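Cytochrome c-550-like protein (Thermosynechococcus elongatus, PDB 4LJI) carries one covalently bound heme c and probably acts as a low-potential electron-transfer cytochrome able to replace cytochrome c-550 in part. Local coordinates at residues T15-L20 against T30-D35; I9-V14 against V127-G132. All coordinates share one frame; numbering follows the deposited sequence.

Interaction 1 (T15-L20 against T30-D35)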
ATOM      1  N   THR A  15      -1.217 -15.808 -20.939  1.00 36.32           N
ATOM      2  CA  THR A  15      -2.417 -15.514 -21.722  1.00 37.95           C
ATOM      3  C   THR A  15      -3.517 -16.504 -21.369  1.00 35.88           C
ATOM      4  O   THR A  15      -4.677 -16.129 -21.203  1.00 35.29           O
ATOM      5  CB  THR A  15      -2.146 -15.595 -23.244  1.00 45.35           C
ATOM      6  OG1 THR A  15      -1.280 -14.522 -23.643  1.00 47.58           O
ATOM      7  CG2 THR A  15      -3.452 -15.499 -24.029  1.00 44.96           C
ATOM      8  N   ASP A  16      -3.126 -17.771 -21.252  1.00 35.74           N
ATOM      9  CA  ASP A  16      -4.038 -18.858 -20.911  1.00 34.79           C
ATOM     10  C   ASP A  16      -3.859 -19.280 -19.454  1.00 26.58           C
ATOM     11  O   ASP A  16      -4.579 -18.839 -18.555  1.00 24.67           O
ATOM     12  CB  ASP A  16      -3.768 -20.080 -21.806  1.00 36.67           C
ATOM     13  CG  ASP A  16      -4.049 -19.817 -23.278  1.00 49.10           C
ATOM     14  OD1 ASP A  16      -3.851 -18.671 -23.737  1.00 57.55           O
ATOM     15  OD2 ASP A  16      -4.471 -20.759 -23.981  1.00 51.23           O
ATOM     16  N   THR A  17      -2.913 -20.185 -19.246  1.00 30.41           N
ATOM     17  CA  THR A  17      -2.611 -20.689 -17.922  1.00 20.38           C
ATOM     18  C   THR A  17      -1.112 -20.749 -17.738  1.00 19.76           C
ATOM     19  O   THR A  17      -0.346 -20.660 -18.694  1.00 24.78           O
ATOM     20  CB  THR A  17      -3.172 -22.120 -17.672  1.00 24.79           C
ATOM     21  OG1 THR A  17      -2.560 -23.030 -18.589  1.00 30.60           O
ATOM     22  CG2 THR A  17      -4.687 -22.143 -17.826  1.00 21.98           C
ATOM     23  N   VAL A  18      -0.706 -20.952 -16.496  1.00 19.11           N
ATOM     24  CA  VAL A  18       0.693 -21.111 -16.146  1.00 19.00           C
ATOM     25  C   VAL A  18       0.698 -22.163 -15.045  1.00 23.57           C
ATOM     26  O   VAL A  18      -0.294 -22.309 -14.323  1.00 23.96           O
ATOM     27  CB  VAL A  18       1.291 -19.757 -15.614  1.00 20.03           C
ATOM     28  CG1 VAL A  18       0.651 -19.362 -14.282  1.00 23.22           C
ATOM     29  CG2 VAL A  18       2.796 -19.844 -15.457  1.00 20.72           C
ATOM     30  N   GLU A  19       1.802 -22.899 -14.917  1.00 22.33           N
ATOM     31  CA  GLU A  19       1.941 -23.887 -13.853  1.00 19.89           C
ATOM     32  C   GLU A  19       2.924 -23.405 -12.806  1.00 18.69           C
ATOM     33  O   GLU A  19       4.084 -23.102 -13.146  1.00 20.92           O
ATOM     34  CB  GLU A  19       2.431 -25.213 -14.444  1.00 20.05           C
ATOM     35  CG  GLU A  19       1.460 -25.797 -15.431  1.00 23.00           C
ATOM     36  CD  GLU A  19       0.221 -26.302 -14.734  1.00 27.46           C
ATOM     37  OE1 GLU A  19       0.344 -26.724 -13.560  1.00 24.00           O
ATOM     38  OE2 GLU A  19      -0.859 -26.277 -15.345  1.00 30.40           O
ATOM     39  N   LEU A  20       2.493 -23.318 -11.542  1.00 18.61           N
ATOM     40  CA  LEU A  20       3.396 -22.809 -10.498  1.00 19.98           C
ATOM     41  C   LEU A  20       3.625 -23.806  -9.390  1.00 17.46           C
ATOM     42  O   LEU A  20       2.733 -24.582  -9.057  1.00 21.70           O
ATOM     43  CB  LEU A  20       2.855 -21.518  -9.886  1.00 16.69           C
ATOM     44  CG  LEU A  20       2.731 -20.357 -10.878  1.00 17.03           C
ATOM     45  CD1 LEU A  20       1.892 -19.256 -10.254  1.00 20.48           C
ATOM     46  CD2 LEU A  20       4.099 -19.803 -11.311  1.00 24.17           C
ATOM     47  N   THR A  30      -2.269 -25.239 -11.536  1.00 21.58           N
ATOM     48  CA  THR A  30      -2.621 -24.474 -12.717  1.00 26.06           C
ATOM     49  C   THR A  30      -3.322 -23.159 -12.339  1.00 28.16           C
ATOM     50  O   THR A  30      -4.387 -23.182 -11.713  1.00 28.16           O
ATOM     51  CB  THR A  30      -3.539 -25.303 -13.629  1.00 21.91           C
ATOM     52  OG1 THR A  30      -2.961 -26.600 -13.871  1.00 25.71           O
ATOM     53  CG2 THR A  30      -3.785 -24.588 -14.961  1.00 25.86           C
ATOM     54  N   PHE A  31      -2.721 -22.025 -12.711  1.00 25.67           N
ATOM     55  CA  PHE A  31      -3.358 -20.718 -12.540  1.00 22.02           C
ATOM     56  C   PHE A  31      -3.650 -20.069 -13.879  1.00 25.77           C
ATOM     57  O   PHE A  31      -2.825 -20.095 -14.798  1.00 25.68           O
ATOM     58  CB  PHE A  31      -2.496 -19.770 -11.698  1.00 20.78           C
ATOM     59  CG  PHE A  31      -2.393 -20.173 -10.269  1.00 22.64           C
ATOM     60  CD1 PHE A  31      -3.327 -19.725  -9.342  1.00 24.44           C
ATOM     61  CD2 PHE A  31      -1.402 -21.028  -9.851  1.00 20.50           C
ATOM     62  CE1 PHE A  31      -3.254 -20.117  -8.024  1.00 25.26           C
ATOM     63  CE2 PHE A  31      -1.327 -21.425  -8.528  1.00 20.69           C
ATOM     64  CZ  PHE A  31      -2.264 -20.967  -7.616  1.00 19.17           C
ATOM     65  N   THR A  32      -4.826 -19.460 -13.977  1.00 25.14           N
ATOM     66  CA  THR A  32      -5.229 -18.796 -15.207  1.00 21.94           C
ATOM     67  C   THR A  32      -4.795 -17.346 -15.168  1.00 19.88           C
ATOM     68  O   THR A  32      -4.408 -16.851 -14.126  1.00 18.83           O
ATOM     69  CB  THR A  32      -6.753 -18.843 -15.392  1.00 22.80           C
ATOM     70  OG1 THR A  32      -7.380 -18.056 -14.369  1.00 21.70           O
ATOM     71  CG2 THR A  32      -7.261 -20.293 -15.361  1.00 23.08           C
ATOM     72  N   ALA A  33      -4.869 -16.678 -16.314  1.00 18.50           N
ATOM     73  CA  ALA A  33      -4.568 -15.260 -16.421  1.00 17.89           C
ATOM     74  C   ALA A  33      -5.506 -14.411 -15.546  1.00 20.16           C
ATOM     75  O   ALA A  33      -5.116 -13.378 -14.962  1.00 24.26           O
ATOM     76  CB  ALA A  33      -4.659 -14.839 -17.920  1.00 19.86           C
ATOM     77  N   VAL A  34      -6.748 -14.859 -15.432  1.00 21.45           N
ATOM     78  CA  VAL A  34      -7.712 -14.210 -14.564  1.00 23.79           C
ATOM     79  C   VAL A  34      -7.341 -14.359 -13.080  1.00 24.24           C
ATOM     80  O   VAL A  34      -7.411 -13.394 -12.321  1.00 21.24           O
ATOM     81  CB  VAL A  34      -9.105 -14.752 -14.838  1.00 21.88           C
ATOM     82  CG1 VAL A  34     -10.089 -14.275 -13.781  1.00 22.58           C
ATOM     83  CG2 VAL A  34      -9.541 -14.336 -16.225  1.00 21.45           C
ATOM     84  N   ASP A  35      -6.902 -15.553 -12.686  1.00 17.94           N
ATOM     85  CA  ASP A  35      -6.376 -15.781 -11.342  1.00 16.31           C
ATOM     86  C   ASP A  35      -5.244 -14.781 -11.014  1.00 18.91           C
ATOM     87  O   ASP A  35      -5.214 -14.222  -9.936  1.00 17.38           O
ATOM     88  CB  ASP A  35      -5.762 -17.171 -11.199  1.00 16.61           C
ATOM     89  CG  ASP A  35      -6.790 -18.312 -11.248  1.00 28.27           C
ATOM     90  OD1 ASP A  35      -7.949 -18.159 -10.778  1.00 25.39           O
ATOM     91  OD2 ASP A  35      -6.417 -19.392 -11.746  1.00 30.65           O
TER
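Thr-30 OG1 donates to the syn lone pair of Glu-19 OE2, on the side of the other oxygen, over 2.6 Å. The glutamate chain bends at chi2 (-71°), which swings CD back over the neighbouring strand, and its OE1 is held by Thr-28, so two threonine hydroxyls fix one carboxylate. The Thr-30 methyl turns instead to Thr-17, with CG2 3.7 Å from Thr-17 CB. These side chains line the exposed face of an antiparallel beta hairpin built from strands 17-21 and 28-32. Val-18 and Phe-31 form a hydrogen-bonded pair of the hairpin: Val-18 N gives to Phe-31 O at 2.8 Å, and Phe-31 N to Val-18 O at 2.9 Å. Their side chains lie on the other face, where Leu-20 CD1 comes within 3.8 Å of Phe-31 CD2, the two side chains crossing at about a right angle; Ala-119 of helix 111-127 packs against both. Beyond the last pair, Ala-33 N, at the first residue of helix 33-46, bonds to Asp-16 O. A capping box starts that helix: Thr-32 OG1 accepts from Asp-35 N, and Asp-35 OD2 from Thr-32 N at 2.7 Å in a nearly straight bond (175°).

Interaction 2 (I9-V14 against V127-G132)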
ATOM      1  N   ILE A   9      -0.695 -10.198 -19.154  1.00 27.70           N
ATOM      2  CA  ILE A   9      -0.406 -10.670 -20.508  1.00 33.10           C
ATOM      3  C   ILE A   9       1.024 -10.320 -20.927  1.00 30.06           C
ATOM      4  O   ILE A   9       1.781 -11.192 -21.349  1.00 30.66           O
ATOM      5  CB  ILE A   9      -1.380 -10.069 -21.535  1.00 34.86           C
ATOM      6  CG1 ILE A   9      -2.818 -10.403 -21.157  1.00 38.42           C
ATOM      7  CG2 ILE A   9      -1.074 -10.582 -22.932  1.00 39.16           C
ATOM      8  CD1 ILE A   9      -3.056 -11.866 -21.045  1.00 42.33           C
ATOM      9  N   GLN A  10       1.383  -9.042 -20.790  1.00 26.74           N
ATOM     10  CA  GLN A  10       2.631  -8.504 -21.337  1.00 31.76           C
ATOM     11  C   GLN A  10       3.853  -8.673 -20.428  1.00 30.01           C
ATOM     12  O   GLN A  10       4.969  -8.900 -20.904  1.00 38.16           O
ATOM     13  CB  GLN A  10       2.455  -7.019 -21.708  1.00 35.38           C
ATOM     14  CG  GLN A  10       3.723  -6.339 -22.256  1.00 40.34           C
ATOM     15  CD  GLN A  10       3.522  -4.853 -22.556  1.00 43.94           C
ATOM     16  OE1 GLN A  10       2.402  -4.337 -22.487  1.00 44.52           O
ATOM     17  NE2 GLN A  10       4.613  -4.161 -22.895  1.00 43.60           N
ATOM     18  N   TYR A  11       3.652  -8.576 -19.123  1.00 26.15           N
ATOM     19  CA  TYR A  11       4.780  -8.592 -18.213  1.00 27.88           C
ATOM     20  C   TYR A  11       4.910  -9.897 -17.430  1.00 23.76           C
ATOM     21  O   TYR A  11       6.019 -10.326 -17.111  1.00 21.96           O
ATOM     22  CB  TYR A  11       4.760  -7.347 -17.320  1.00 35.55           C
ATOM     23  CG  TYR A  11       5.025  -6.088 -18.125  1.00 39.17           C
ATOM     24  CD1 TYR A  11       6.063  -6.048 -19.042  1.00 38.07           C
ATOM     25  CD2 TYR A  11       4.222  -4.960 -18.000  1.00 41.50           C
ATOM     26  CE1 TYR A  11       6.315  -4.912 -19.803  1.00 41.54           C
ATOM     27  CE2 TYR A  11       4.465  -3.814 -18.763  1.00 44.38           C
ATOM     28  CZ  TYR A  11       5.513  -3.801 -19.660  1.00 43.38           C
ATOM     29  OH  TYR A  11       5.769  -2.677 -20.427  1.00 45.35           O
ATOM     30  N   LEU A  12       3.788 -10.548 -17.133  1.00 23.69           N
ATOM     31  CA  LEU A  12       3.846 -11.896 -16.576  1.00 21.01           C
ATOM     32  C   LEU A  12       3.795 -12.974 -17.650  1.00 25.20           C
ATOM     33  O   LEU A  12       3.960 -14.161 -17.348  1.00 25.14           O
ATOM     34  CB  LEU A  12       2.715 -12.131 -15.598  1.00 15.99           C
ATOM     35  CG  LEU A  12       2.681 -11.310 -14.293  1.00 17.71           C
ATOM     36  CD1 LEU A  12       1.641 -11.822 -13.324  1.00 18.72           C
ATOM     37  CD2 LEU A  12       4.038 -11.227 -13.594  1.00 19.40           C
ATOM     38  N   LYS A  13       3.562 -12.557 -18.896  1.00 27.16           N
ATOM     39  CA  LYS A  13       3.539 -13.459 -20.050  1.00 27.35           C
ATOM     40  C   LYS A  13       2.643 -14.672 -19.826  1.00 26.02           C
ATOM     41  O   LYS A  13       3.067 -15.807 -20.026  1.00 28.75           O
ATOM     42  CB  LYS A  13       4.963 -13.912 -20.435  1.00 29.16           C
ATOM     43  CG  LYS A  13       5.870 -12.790 -20.881  1.00 32.37           C
ATOM     44  CD  LYS A  13       7.344 -13.138 -20.686  1.00 36.69           C
ATOM     45  CE  LYS A  13       8.178 -11.859 -20.613  1.00 39.89           C
ATOM     46  NZ  LYS A  13       9.437 -11.993 -19.821  1.00 41.29           N
ATOM     47  N   VAL A  14       1.415 -14.412 -19.392  1.00 24.94           N
ATOM     48  CA  VAL A  14       0.427 -15.466 -19.173  1.00 27.29           C
ATOM     49  C   VAL A  14      -0.876 -15.079 -19.873  1.00 33.49           C
ATOM     50  O   VAL A  14      -1.544 -14.123 -19.472  1.00 31.85           O
ATOM     51  CB  VAL A  14       0.155 -15.705 -17.665  1.00 24.67           C
ATOM     52  CG1 VAL A  14      -0.959 -16.727 -17.468  1.00 24.89           C
ATOM     53  CG2 VAL A  14       1.417 -16.154 -16.944  1.00 29.26           C
ATOM     54  N   VAL A 127       9.425 -13.850 -13.806  1.00 18.69           N
ATOM     55  CA  VAL A 127       9.458 -13.317 -15.176  1.00 19.59           C
ATOM     56  C   VAL A 127       9.290 -11.823 -15.388  1.00 19.19           C
ATOM     57  O   VAL A 127       9.568 -11.326 -16.478  1.00 21.41           O
ATOM     58  CB  VAL A 127       8.409 -13.998 -16.086  1.00 26.06           C
ATOM     59  CG1 VAL A 127       8.512 -15.524 -16.010  1.00 24.39           C
ATOM     60  CG2 VAL A 127       7.016 -13.527 -15.749  1.00 22.58           C
ATOM     61  N   ALA A 128       8.808 -11.115 -14.382  1.00 21.30           N
ATOM     62  CA  ALA A 128       8.508  -9.714 -14.550  1.00 17.69           C
ATOM     63  C   ALA A 128       9.804  -8.912 -14.566  1.00 21.27           C
ATOM     64  O   ALA A 128      10.598  -9.008 -13.645  1.00 19.78           O
ATOM     65  CB  ALA A 128       7.601  -9.276 -13.449  1.00 19.75           C
ATOM     66  N   PRO A 129      10.030  -8.137 -15.643  1.00 26.45           N
ATOM     67  CA  PRO A 129      11.217  -7.279 -15.760  1.00 28.38           C
ATOM     68  C   PRO A 129      11.391  -6.336 -14.572  1.00 27.83           C
ATOM     69  O   PRO A 129      10.446  -5.631 -14.212  1.00 30.34           O
ATOM     70  CB  PRO A 129      10.930  -6.475 -17.029  1.00 28.19           C
ATOM     71  CG  PRO A 129      10.148  -7.447 -17.879  1.00 30.25           C
ATOM     72  CD  PRO A 129       9.237  -8.151 -16.886  1.00 28.96           C
ATOM     73  N   GLY A 130      12.566  -6.375 -13.949  1.00 28.23           N
ATOM     74  CA  GLY A 130      12.922  -5.458 -12.880  1.00 30.90           C
ATOM     75  C   GLY A 130      12.417  -5.814 -11.494  1.00 31.78           C
ATOM     76  O   GLY A 130      12.845  -5.228 -10.496  1.00 29.55           O
ATOM     77  N   TRP A 131      11.505  -6.775 -11.429  1.00 29.08           N
ATOM     78  CA  TRP A 131      10.913  -7.143 -10.161  1.00 20.07           C
ATOM     79  C   TRP A 131      11.967  -7.472  -9.123  1.00 24.52           C
ATOM     80  O   TRP A 131      12.827  -8.341  -9.337  1.00 29.86           O
ATOM     81  CB  TRP A 131       9.986  -8.336 -10.342  1.00 19.46           C
ATOM     82  CG  TRP A 131       9.320  -8.805  -9.087  1.00 18.92           C
ATOM     83  CD1 TRP A 131       9.816  -9.697  -8.186  1.00 20.32           C
ATOM     84  CD2 TRP A 131       8.009  -8.449  -8.614  1.00 19.25           C
ATOM     85  NE1 TRP A 131       8.907  -9.915  -7.188  1.00 19.55           N
ATOM     86  CE2 TRP A 131       7.789  -9.163  -7.423  1.00 18.67           C
ATOM     87  CE3 TRP A 131       7.010  -7.596  -9.082  1.00 17.20           C
ATOM     88  CZ2 TRP A 131       6.597  -9.070  -6.698  1.00 21.49           C
ATOM     89  CZ3 TRP A 131       5.829  -7.487  -8.352  1.00 16.38           C
ATOM     90  CH2 TRP A 131       5.636  -8.214  -7.167  1.00 17.68           C
ATOM     91  N   GLY A 132      11.918  -6.749  -8.014  1.00 19.31           N
ATOM     92  CA  GLY A 132      12.802  -7.006  -6.891  1.00 21.28           C
ATOM     93  C   GLY A 132      14.237  -6.528  -7.032  1.00 33.26           C
ATOM     94  O   GLY A 132      15.030  -6.648  -6.095  1.00 36.47           O
TER
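Val-127 turns its side chain toward the loop at Tyr-11 to Lys-13, and a single methyl does most of the touching. With chi1 of -51°, CG1 stands anti to the carbonyl carbon, while CG2 lies between the backbone N and that carbon. CG2 meets two successive carbonyls, 3.6 Å from Tyr-11 O and 3.5 Å from Leu-12 O. Leu-12 starts out facing the other way, its CB directed away from Val-127 and Ala-128, yet the end of the chain returns: CD2 comes to 4.1 Å from Ala-128 CB and 4.3 Å from Val-127 CG2. On the outer side Pro-129 brings CD to 4.4 Å from Tyr-11 CD1, approaching the phenol ring obliquely, while Gln-10 CG lies over one face of that ring near its rim. Tyr-11 O faces carbons of Val-127, Ala-128 and Pro-129 and is buried without a polar partner in the model.

Lys-13 adds the polar element. It leaves the helical conformation with positive phi (50°), and its side chain, extended beyond CG, carries NZ across to Val-127 O in a weak hydrogen bond of 3.4 Å. Ala-128 and Pro-129 also open a type II beta turn that ends at Trp-131, with Gly-130 at positive phi, and Trp-131 NE1 bonds to Leu-64 O.

Within this cytochrome c the contact joins the loop after helix 6-10 to the C-terminal end of helix 111-127 and the residues that follow it. Leu-12 rests on Phe-120 and Ala-124 of the long helix, whose Arg-123 also binds the carbonyls of Leu-12 and Lys-13, shortly before the chain enters strand 17-21.

Helix 111-127 is the element common to both contacts: the apolar face of the hairpin in interaction 1 rests on its side, whereas interaction 2 gathers at its C-terminal end. Arg-123 serves each, touching Val-18 in one and binding backbone carbonyls in the other. Both are partly buried, yet the chemistry differs. Paired backbone bonds and a capped helix start define interaction 1; interaction 2, between the end of a helix and a loop, depends on methyl packing and one weak bond. Along the chain the hairpin is nested within the loop closed by 9-14 and 127-132, and the two meet, among other places, where Ala-33 CB packs 3.6 Å from Val-14 O.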